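Local atomic coordinates of type II secretion pathway related protein (Escherichia coli, PDB entry 3SOL), a protein that probably serves as the pilotin of the type II secretion system, a lipoprotein that binds secretin subunits and helps bring them to the outer membrane. Residues Leu7-Ser12 against His59-Ile63; Ile13-Thr17 against Leu85-Ile89; Tyr19-Cys24 against Lys77-Asn82; Val38-Ile42 against Phe88-Leu92. All coordinates share one frame; numbering follows the deposited sequence.

Contact 1. Residues Leu7-Ser12 against His59-Ile63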
# COMPACT_ATOMS: atom_id res chain seq x y z
N LEU A 7 -3.27 7.70 8.63
CA LEU A 7 -1.90 7.35 8.26
C LEU A 7 -1.70 5.84 8.31
O LEU A 7 -1.11 5.25 7.39
CB LEU A 7 -0.89 8.04 9.18
CG LEU A 7 0.60 7.76 8.97
CD1 LEU A 7 1.00 7.93 7.52
CD2 LEU A 7 1.44 8.66 9.84
N GLU A 8 -2.18 5.22 9.39
CA GLU A 8 -2.13 3.76 9.54
C GLU A 8 -2.82 3.06 8.35
O GLU A 8 -2.28 2.11 7.78
CB GLU A 8 -2.79 3.33 10.86
CG GLU A 8 -2.46 1.89 11.28
CD GLU A 8 -1.07 1.75 11.91
OE1 GLU A 8 -0.81 2.41 12.95
OE2 GLU A 8 -0.24 0.96 11.38
N GLN A 9 -4.01 3.54 8.00
CA GLN A 9 -4.76 3.04 6.85
C GLN A 9 -3.98 3.20 5.55
O GLN A 9 -3.70 2.22 4.87
CB GLN A 9 -6.11 3.78 6.73
CG GLN A 9 -6.79 3.68 5.34
CD GLN A 9 -8.29 4.00 5.38
OE1 GLN A 9 -8.76 4.75 6.24
NE2 GLN A 9 -9.04 3.42 4.44
N MET A 10 -3.63 4.43 5.20
CA MET A 10 -2.90 4.70 3.96
C MET A 10 -1.59 3.92 3.89
O MET A 10 -1.29 3.36 2.86
CB MET A 10 -2.60 6.20 3.80
CG MET A 10 -3.82 7.09 3.48
SD MET A 10 -4.86 6.52 2.11
CE MET A 10 -3.63 5.95 0.95
N ALA A 11 -0.83 3.89 4.98
CA ALA A 11 0.45 3.18 5.01
C ALA A 11 0.27 1.68 4.78
O ALA A 11 1.07 1.05 4.11
CB ALA A 11 1.18 3.43 6.32
N SER A 12 -0.80 1.12 5.33
CA SER A 12 -1.10 -0.31 5.17
C SER A 12 -1.41 -0.68 3.72
O SER A 12 -0.95 -1.71 3.22
CB SER A 12 -2.26 -0.70 6.07
OG SER A 12 -1.89 -0.51 7.42
N HIS A 59 6.15 4.96 7.40
CA HIS A 59 5.32 3.99 8.12
C HIS A 59 5.13 2.72 7.29
O HIS A 59 5.13 1.62 7.83
CB HIS A 59 3.96 4.58 8.49
CG HIS A 59 3.25 3.84 9.59
ND1 HIS A 59 3.81 3.66 10.84
CD2 HIS A 59 2.03 3.25 9.63
CE1 HIS A 59 2.97 2.97 11.60
NE2 HIS A 59 1.89 2.71 10.90
N SER A 60 4.94 2.89 5.98
CA SER A 60 4.75 1.75 5.09
C SER A 60 5.98 0.83 5.13
O SER A 60 5.82 -0.40 5.12
CB SER A 60 4.48 2.23 3.65
OG SER A 60 4.35 1.12 2.77
N ASP A 61 7.17 1.43 5.20
CA ASP A 61 8.43 0.68 5.34
C ASP A 61 8.42 -0.20 6.58
O ASP A 61 8.83 -1.36 6.54
CB ASP A 61 9.64 1.62 5.42
CG ASP A 61 9.95 2.33 4.10
OD1 ASP A 61 9.42 1.92 3.04
OD2 ASP A 61 10.75 3.29 4.12
N ASP A 62 7.96 0.36 7.69
CA ASP A 62 7.93 -0.35 8.96
C ASP A 62 6.90 -1.48 8.96
O ASP A 62 7.17 -2.57 9.47
CB ASP A 62 7.62 0.62 10.09
CG ASP A 62 8.75 1.59 10.36
OD1 ASP A 62 9.92 1.30 10.01
OD2 ASP A 62 8.46 2.65 10.95
N ILE A 63 5.73 -1.22 8.37
CA ILE A 63 4.70 -2.23 8.21
C ILE A 63 5.21 -3.35 7.31
O ILE A 63 4.98 -4.52 7.58
CB ILE A 63 3.40 -1.64 7.62
CG1 ILE A 63 2.75 -0.68 8.63
CG2 ILE A 63 2.42 -2.76 7.27
CD1 ILE A 63 1.68 0.21 8.04

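Contact 2. Residues Ile13-Thr17 against Leu85-Ile89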
# COMPACT_ATOMS: atom_id res chain seq x y z
N ILE A 13 -2.19 0.17 3.06
CA ILE A 13 -2.49 -0.00 1.64
C ILE A 13 -1.22 0.06 0.79
O ILE A 13 -1.02 -0.77 -0.10
CB ILE A 13 -3.50 1.05 1.16
CG1 ILE A 13 -4.88 0.76 1.78
CG2 ILE A 13 -3.60 1.03 -0.34
CD1 ILE A 13 -5.81 1.96 1.84
N VAL A 14 -0.37 1.06 1.05
CA VAL A 14 0.89 1.21 0.31
C VAL A 14 1.86 0.04 0.56
O VAL A 14 2.48 -0.46 -0.39
CB VAL A 14 1.52 2.59 0.61
CG1 VAL A 14 2.97 2.67 0.12
CG2 VAL A 14 0.67 3.70 -0.03
N SER A 15 1.98 -0.43 1.80
CA SER A 15 2.89 -1.56 2.11
C SER A 15 2.41 -2.86 1.49
O SER A 15 3.21 -3.66 1.02
CB SER A 15 3.06 -1.76 3.62
OG SER A 15 1.79 -2.00 4.18
N ALA A 16 1.10 -3.08 1.51
CA ALA A 16 0.50 -4.26 0.88
C ALA A 16 0.74 -4.25 -0.64
O ALA A 16 0.99 -5.29 -1.25
CB ALA A 16 -1.01 -4.32 1.21
N THR A 17 0.67 -3.06 -1.23
CA THR A 17 0.90 -2.91 -2.66
C THR A 17 2.36 -3.19 -2.98
O THR A 17 2.68 -3.87 -3.97
CB THR A 17 0.46 -1.48 -3.13
OG1 THR A 17 -0.93 -1.29 -2.78
CG2 THR A 17 0.62 -1.35 -4.59
N LEU A 85 -6.99 -5.50 -2.25
CA LEU A 85 -6.52 -4.24 -2.85
C LEU A 85 -7.23 -3.86 -4.17
O LEU A 85 -6.87 -2.87 -4.81
CB LEU A 85 -5.00 -4.29 -3.05
CG LEU A 85 -4.16 -4.20 -1.77
CD1 LEU A 85 -2.69 -4.44 -2.07
CD2 LEU A 85 -4.33 -2.83 -1.16
N VAL A 86 -8.25 -4.62 -4.55
CA VAL A 86 -8.91 -4.40 -5.83
C VAL A 86 -9.33 -2.93 -5.99
O VAL A 86 -9.02 -2.32 -7.01
CB VAL A 86 -10.11 -5.39 -6.04
CG1 VAL A 86 -10.97 -4.97 -7.22
CG2 VAL A 86 -9.59 -6.81 -6.25
N PRO A 87 -10.00 -2.35 -4.98
CA PRO A 87 -10.35 -0.93 -5.08
C PRO A 87 -9.16 0.04 -5.26
O PRO A 87 -9.20 0.90 -6.15
CB PRO A 87 -11.08 -0.65 -3.76
CG PRO A 87 -11.64 -1.97 -3.36
CD PRO A 87 -10.60 -2.97 -3.78
N PHE A 88 -8.13 -0.08 -4.42
CA PHE A 88 -6.96 0.79 -4.52
C PHE A 88 -6.24 0.62 -5.86
O PHE A 88 -5.84 1.60 -6.48
CB PHE A 88 -5.98 0.53 -3.37
CG PHE A 88 -4.79 1.46 -3.35
CD1 PHE A 88 -4.96 2.84 -3.19
CD2 PHE A 88 -3.49 0.96 -3.44
CE1 PHE A 88 -3.86 3.71 -3.16
CE2 PHE A 88 -2.38 1.82 -3.41
CZ PHE A 88 -2.57 3.20 -3.26
N ILE A 89 -6.09 -0.62 -6.30
CA ILE A 89 -5.43 -0.91 -7.59
C ILE A 89 -6.20 -0.25 -8.75
O ILE A 89 -5.60 0.20 -9.72
CB ILE A 89 -5.28 -2.43 -7.82
CG1 ILE A 89 -4.31 -3.02 -6.78
CG2 ILE A 89 -4.80 -2.73 -9.24
CD1 ILE A 89 -4.24 -4.55 -6.77

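Contact 3. Residues Tyr19-Cys24 against Lys77-Asn82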
# COMPACT_ATOMS: atom_id res chain seq x y z
N TYR A 19 4.22 -5.20 -1.18
CA TYR A 19 4.29 -6.66 -1.02
C TYR A 19 3.85 -7.38 -2.29
O TYR A 19 4.50 -8.31 -2.73
CB TYR A 19 3.48 -7.10 0.20
CG TYR A 19 4.08 -8.30 0.91
CD1 TYR A 19 4.86 -8.12 2.04
CD2 TYR A 19 3.88 -9.60 0.46
CE1 TYR A 19 5.42 -9.19 2.71
CE2 TYR A 19 4.47 -10.70 1.13
CZ TYR A 19 5.22 -10.47 2.25
OH TYR A 19 5.81 -11.48 2.97
N LEU A 20 2.75 -6.93 -2.91
CA LEU A 20 2.28 -7.53 -4.15
C LEU A 20 3.30 -7.43 -5.26
O LEU A 20 3.53 -8.40 -6.01
CB LEU A 20 0.96 -6.88 -4.59
CG LEU A 20 -0.28 -7.31 -3.81
CD1 LEU A 20 -1.51 -6.61 -4.40
CD2 LEU A 20 -0.44 -8.86 -3.85
N LYS A 21 3.93 -6.27 -5.39
CA LYS A 21 4.91 -6.04 -6.42
C LYS A 21 6.18 -6.85 -6.22
O LYS A 21 6.73 -7.40 -7.16
CB LYS A 21 5.26 -4.55 -6.49
CG LYS A 21 4.18 -3.71 -7.11
CD LYS A 21 4.40 -2.22 -6.84
CE LYS A 21 5.67 -1.68 -7.42
NZ LYS A 21 5.82 -0.24 -7.05
N MET A 22 6.66 -6.91 -4.99
CA MET A 22 7.94 -7.52 -4.67
C MET A 22 7.83 -9.05 -4.57
O MET A 22 8.72 -9.77 -5.01
CB MET A 22 8.49 -6.94 -3.35
CG MET A 22 8.94 -5.48 -3.44
SD MET A 22 10.59 -5.25 -4.16
CE MET A 22 11.47 -6.53 -3.37
N ARG A 23 6.75 -9.54 -3.97
CA ARG A 23 6.68 -10.95 -3.57
C ARG A 23 5.56 -11.74 -4.22
O ARG A 23 5.49 -12.97 -4.04
CB ARG A 23 6.57 -11.00 -2.05
CG ARG A 23 7.89 -10.53 -1.46
CD ARG A 23 7.85 -10.31 -0.07
NE ARG A 23 9.19 -9.92 0.39
CZ ARG A 23 10.06 -10.71 1.01
NH1 ARG A 23 11.20 -10.20 1.42
NH2 ARG A 23 9.80 -11.99 1.21
N CYS A 24 4.70 -11.05 -4.97
CA CYS A 24 3.52 -11.65 -5.60
C CYS A 24 3.41 -11.31 -7.09
O CYS A 24 2.32 -11.34 -7.66
CB CYS A 24 2.24 -11.24 -4.87
SG CYS A 24 2.32 -11.44 -3.08
N LYS A 77 -0.62 -14.77 1.82
CA LYS A 77 -0.45 -13.31 1.86
C LYS A 77 -0.79 -12.71 0.51
O LYS A 77 -1.55 -11.73 0.43
CB LYS A 77 0.99 -12.92 2.22
CG LYS A 77 1.43 -13.32 3.62
CD LYS A 77 2.85 -12.88 3.90
CE LYS A 77 3.34 -13.36 5.25
NZ LYS A 77 4.81 -13.11 5.44
N CYS A 78 -0.21 -13.29 -0.54
CA CYS A 78 -0.48 -12.84 -1.92
C CYS A 78 -1.97 -12.89 -2.24
O CYS A 78 -2.54 -11.93 -2.78
CB CYS A 78 0.30 -13.66 -2.92
SG CYS A 78 2.10 -13.46 -2.81
N ARG A 79 -2.62 -14.00 -1.89
CA ARG A 79 -4.04 -14.16 -2.22
C ARG A 79 -4.92 -13.17 -1.45
O ARG A 79 -5.87 -12.63 -2.00
CB ARG A 79 -4.49 -15.61 -1.99
CG ARG A 79 -3.89 -16.52 -3.03
CD ARG A 79 -4.27 -17.96 -2.91
NE ARG A 79 -3.74 -18.63 -4.10
CZ ARG A 79 -4.38 -18.79 -5.26
NH1 ARG A 79 -5.65 -18.44 -5.42
NH2 ARG A 79 -3.72 -19.36 -6.26
N GLU A 80 -4.60 -12.94 -0.17
CA GLU A 80 -5.34 -11.98 0.64
C GLU A 80 -5.19 -10.56 0.10
O GLU A 80 -6.19 -9.84 -0.04
CB GLU A 80 -4.90 -12.07 2.12
CG GLU A 80 -5.31 -13.36 2.81
CD GLU A 80 -6.79 -13.42 3.18
OE1 GLU A 80 -7.58 -12.53 2.80
OE2 GLU A 80 -7.17 -14.39 3.87
N PHE A 81 -3.96 -10.16 -0.21
CA PHE A 81 -3.73 -8.81 -0.72
C PHE A 81 -4.29 -8.58 -2.12
O PHE A 81 -4.85 -7.52 -2.37
CB PHE A 81 -2.25 -8.44 -0.71
CG PHE A 81 -1.64 -8.35 0.66
CD1 PHE A 81 -2.38 -8.00 1.76
CD2 PHE A 81 -0.28 -8.58 0.82
CE1 PHE A 81 -1.78 -7.89 3.02
CE2 PHE A 81 0.33 -8.49 2.06
CZ PHE A 81 -0.41 -8.14 3.16
N ASN A 82 -4.18 -9.57 -3.00
CA ASN A 82 -4.75 -9.45 -4.36
C ASN A 82 -6.26 -9.24 -4.33
O ASN A 82 -6.79 -8.44 -5.11
CB ASN A 82 -4.41 -10.66 -5.26
CG ASN A 82 -3.04 -10.57 -5.90
OD1 ASN A 82 -2.57 -9.48 -6.25
ND2 ASN A 82 -2.39 -11.72 -6.13
O HOH W 1 -0.09 -12.69 -6.58

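Contact 4. Residues Val38-Ile42 against Phe88-Leu92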
# COMPACT_ATOMS: atom_id res chain seq x y z
N VAL A 38 -0.73 8.75 -5.72
CA VAL A 38 -2.13 8.36 -5.70
C VAL A 38 -2.67 8.32 -4.27
O VAL A 38 -3.79 8.76 -4.01
CB VAL A 38 -2.33 7.01 -6.41
CG1 VAL A 38 -3.75 6.49 -6.22
CG2 VAL A 38 -2.01 7.15 -7.90
N ALA A 39 -1.87 7.81 -3.34
CA ALA A 39 -2.22 7.86 -1.91
C ALA A 39 -2.39 9.30 -1.41
O ALA A 39 -3.28 9.58 -0.62
CB ALA A 39 -1.18 7.12 -1.07
N ASN A 40 -1.52 10.20 -1.87
CA ASN A 40 -1.59 11.62 -1.53
C ASN A 40 -2.84 12.26 -2.14
O ASN A 40 -3.54 13.04 -1.47
CB ASN A 40 -0.33 12.36 -2.00
CG ASN A 40 -0.26 13.81 -1.50
OD1 ASN A 40 -0.63 14.12 -0.37
ND2 ASN A 40 0.25 14.70 -2.34
N ARG A 41 -3.12 11.94 -3.40
CA ARG A 41 -4.35 12.36 -4.05
C ARG A 41 -5.57 11.90 -3.24
O ARG A 41 -6.41 12.71 -2.84
CB ARG A 41 -4.41 11.82 -5.48
CG ARG A 41 -5.65 12.24 -6.26
CD ARG A 41 -5.67 11.73 -7.70
NE ARG A 41 -5.65 10.26 -7.81
CZ ARG A 41 -6.68 9.45 -7.54
NH1 ARG A 41 -7.84 9.94 -7.11
NH2 ARG A 41 -6.54 8.14 -7.69
N ILE A 42 -5.64 10.59 -2.99
CA ILE A 42 -6.74 9.98 -2.22
C ILE A 42 -6.96 10.68 -0.87
O ILE A 42 -8.08 11.09 -0.57
CB ILE A 42 -6.51 8.47 -1.99
CG1 ILE A 42 -6.72 7.69 -3.29
CG2 ILE A 42 -7.46 7.94 -0.93
CD1 ILE A 42 -6.34 6.25 -3.19
N PHE A 88 -8.13 -0.08 -4.42
CA PHE A 88 -6.96 0.79 -4.52
C PHE A 88 -6.24 0.62 -5.86
O PHE A 88 -5.84 1.60 -6.48
CB PHE A 88 -5.98 0.53 -3.37
CG PHE A 88 -4.79 1.46 -3.35
CD1 PHE A 88 -4.96 2.84 -3.19
CD2 PHE A 88 -3.49 0.96 -3.44
CE1 PHE A 88 -3.86 3.71 -3.16
CE2 PHE A 88 -2.38 1.82 -3.41
CZ PHE A 88 -2.57 3.20 -3.26
N ILE A 89 -6.09 -0.62 -6.30
CA ILE A 89 -5.43 -0.91 -7.59
C ILE A 89 -6.20 -0.25 -8.75
O ILE A 89 -5.60 0.20 -9.72
CB ILE A 89 -5.28 -2.43 -7.82
CG1 ILE A 89 -4.31 -3.02 -6.78
CG2 ILE A 89 -4.80 -2.73 -9.24
CD1 ILE A 89 -4.24 -4.55 -6.77
N GLY A 90 -7.53 -0.19 -8.64
CA GLY A 90 -8.37 0.56 -9.60
C GLY A 90 -8.05 2.05 -9.68
O GLY A 90 -8.08 2.65 -10.76
N GLU A 91 -7.75 2.65 -8.53
CA GLU A 91 -7.28 4.04 -8.47
C GLU A 91 -5.86 4.19 -9.03
O GLU A 91 -5.55 5.18 -9.71
CB GLU A 91 -7.32 4.56 -7.03
CG GLU A 91 -8.73 4.66 -6.46
CD GLU A 91 -9.59 5.68 -7.21
OE1 GLU A 91 -9.29 6.89 -7.13
OE2 GLU A 91 -10.55 5.25 -7.90
N LEU A 92 -5.02 3.20 -8.75
CA LEU A 92 -3.64 3.18 -9.23
C LEU A 92 -3.57 3.14 -10.75
O LEU A 92 -2.81 3.89 -11.36
CB LEU A 92 -2.89 1.96 -8.67
CG LEU A 92 -2.50 2.01 -7.19
CD1 LEU A 92 -1.74 0.74 -6.79
CD2 LEU A 92 -1.67 3.24 -6.89

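Contact 1. Residues Leu7-Ser12 against His59-Ile63
NE2 of His-59 donates a hydrogen bond to OE2 of Glu-8 at 2.8 Å, with a nearly straight N-H...O angle of 162°; it is the one hydrogen bond that joins the two segments. The acceptor lies almost in the imidazole plane, at the ring edge where the N-H points, but the ring and carboxylate planes are turned 71° apart and the donor meets OE2 from above the carboxylate plane. Glu-8 reaches this position because its chain bends at chi2, which curls the acid back toward the neighbouring helix. The negative charge would probably favour a protonated imidazole, and Arg-66 also touches Glu-8. Within helix 5-23 the carbonyl O of Glu-8 is gripped twice: the backbone N of Ser-12 and its OG, 2.7 Å from that Glu-8 O, arrive from opposite faces of the carbonyl plane. Beneath the polar pair, Ala-11 CB rests 3.4 Å from CD2 of His-59, near the ring plane, and 3.7 Å from CD1 of Ile-63. Ser-12 OG is 3.7 Å from the same Ile-63 CD1. Small residues suit this spot, since the CA atoms of Ala-11 and Ser-60 approach to 4.5 Å. An alanine in place of His-59 is likely to leave the Glu-8 carboxylate without its N-H donor and open a gap beside Ala-11. The arrangement is that of a close helix-helix crossing, with axes 8.8 Å apart at -65°, small side chains at the point of approach and a His-carboxylate bond at its margin.

Contact 2. Residues Ile13-Thr17 against Leu85-Ile89
Leu-85 reaches across to Ile-13, Ala-16 and Thr-17, and its branches divide the work. CB and CG form the stem: CG lies beside the backbone N (chi1 -72°), and the chain beyond is extended (chi2 172°), which carries the fork over to helix 5-23. There CD1 touches Ala-16 CB at 3.7 Å and, equally close, Thr-17 OG1 at 3.7 Å. The second methyl, CD2, turns to Ile-13, where it lies 4.0 Å from CG2. A branched, flexible leucine suits this place because two methyls can fill the space above a helical turn whose middle residue, Ala-16, contributes only CB. The hydroxyl in this apolar setting is satisfied locally: Thr-17 OG1 donates to the carbonyl O of Ile-13 at 2.7 Å, from the face of the carbonyl plane opposite the Thr-17 N. In this position the oxygen also faces the contact, 3.5 Å from CD2 of Phe-88, at the edge of the ring. Ile-13 CG2 is modelled over one face of that ring, closer than carbons can sit, so its exact position is doubtful; within 13-17, Ile-13 and Thr-17 are the residues that meet the ring. Leu-85 follows helix 74-84 and holds the N-cap position of helix 86-93, its side chain buried where the chain passes from one helix to the next. In this all-helical fold the contact is enclosed from further sides, with Ile-35 of helix 32-45 against Val-14 and Thr-17, Ile-42 against Phe-88, and helix 53-69 touching Val-14 through Ile-56 and Ser-60.

Contact 3. Residues Tyr19-Cys24 against Lys77-Asn82
A disulfide between Cys-24 and Cys-78 ties the end of helix 5-23 to helix 74-84, and the two short helical segments run roughly antiparallel, at 141°. Its SG atoms are 2.0 Å apart and its torsion about the S-S bond, -82°, is close to the relaxed right angle, consistent with little torsional strain in the bridge. The tight part of the contact lies on the inner side. Leu-20 CD2 packs 3.6 Å from Phe-81 CB, while CE2 of Phe-81 approaches Tyr-19 CB at 3.9 Å. The two rings form an offset edge-to-face pair, with the Phe-81 edge directed at a face of Tyr-19, their planes 71° apart; aromatic residues suit this place because two large rings, one from each helix, together help fill the 10.2 Å between the axes. Lys-77 has its chain extended beyond CG, so its aliphatic part runs past the tyrosine and NZ donates to Tyr-19 OH at 3.1 Å. Glu-74 is the stronger partner of both, accepting from the hydroxyl and forming a salt bridge with the amine, which also bonds the carbonyls of Leu-67 and Asp-70. This buried lysine therefore probably keeps its charge. The outer side is looser. Asn-82 OD1 lies beside Leu-20 and is bonded by Arg-26, and a water joins Cys-24 O to Asn-82 ND2, although its short approach to ND2 makes that half doubtful. On the face of the Tyr-19 ring opposite Phe-81, Arg-23 CD sits 3.5 Å above the plane, offset toward the rim.

Contact 4. Residues Val38-Ile42 against Phe88-Leu92
The Phe-88 ring meets Ile-42 at its edge, where CD1 of the isoleucine lies in plane, 3.6 Å from CE1. One ring face is taken by Leu-92 CG, one turn on in the same helix; Ile-13 of helix 5-23 lies over the other. The second flat group, the Arg-41 guanidinium, points an edge at Glu-91: NH2 donates to OE1 at 3.1 Å with an angle of 159°, and a weak bond from NH1 goes to the same oxygen. The carboxylate is turned 56° from the guanidinium, and OE1 is met from above its own plane. This is an interhelical salt bridge at the rim of two helices crossing at 108°, with apolar side chains packed inside it, in a small all-helical fold. Arg-41 turns back toward Glu-91 through its bend at chi3. A glutamine in place of Glu-91 would probably leave the arginine charge without its counter-charge. Below, Val-38 packs against both ring and leucine: its CB is 3.9 Å from Leu-92 CD2, and its CG1 is 4.1 Å from CE1 of Phe-88.

In the fold
Helix 5-23 is the common spine of this piece of a longer protein, which belongs to the PulS_OutS pilotin family: contacts 1, 2 and 3 follow one another along it, while contact 4 joins two of its neighbours, helices 32-45 and 86-93. Contacts 1 and 2, centres about 11 Å apart, touch where Ser-60 and Ile-63 meet Ser-15. Contacts 2 and 4, about 8 Å apart, share Phe-88. Contacts 2 and 3, about 9 Å apart, meet where Leu-85 CD1 comes to 3.4 Å from Leu-20 CD1. Contact 1 touches contact 4 through Met-10 and Ala-39. Contacts 3 and 4 have the most distant centres, about 17 Å apart, yet still meet through Leu-20 and Ile-89.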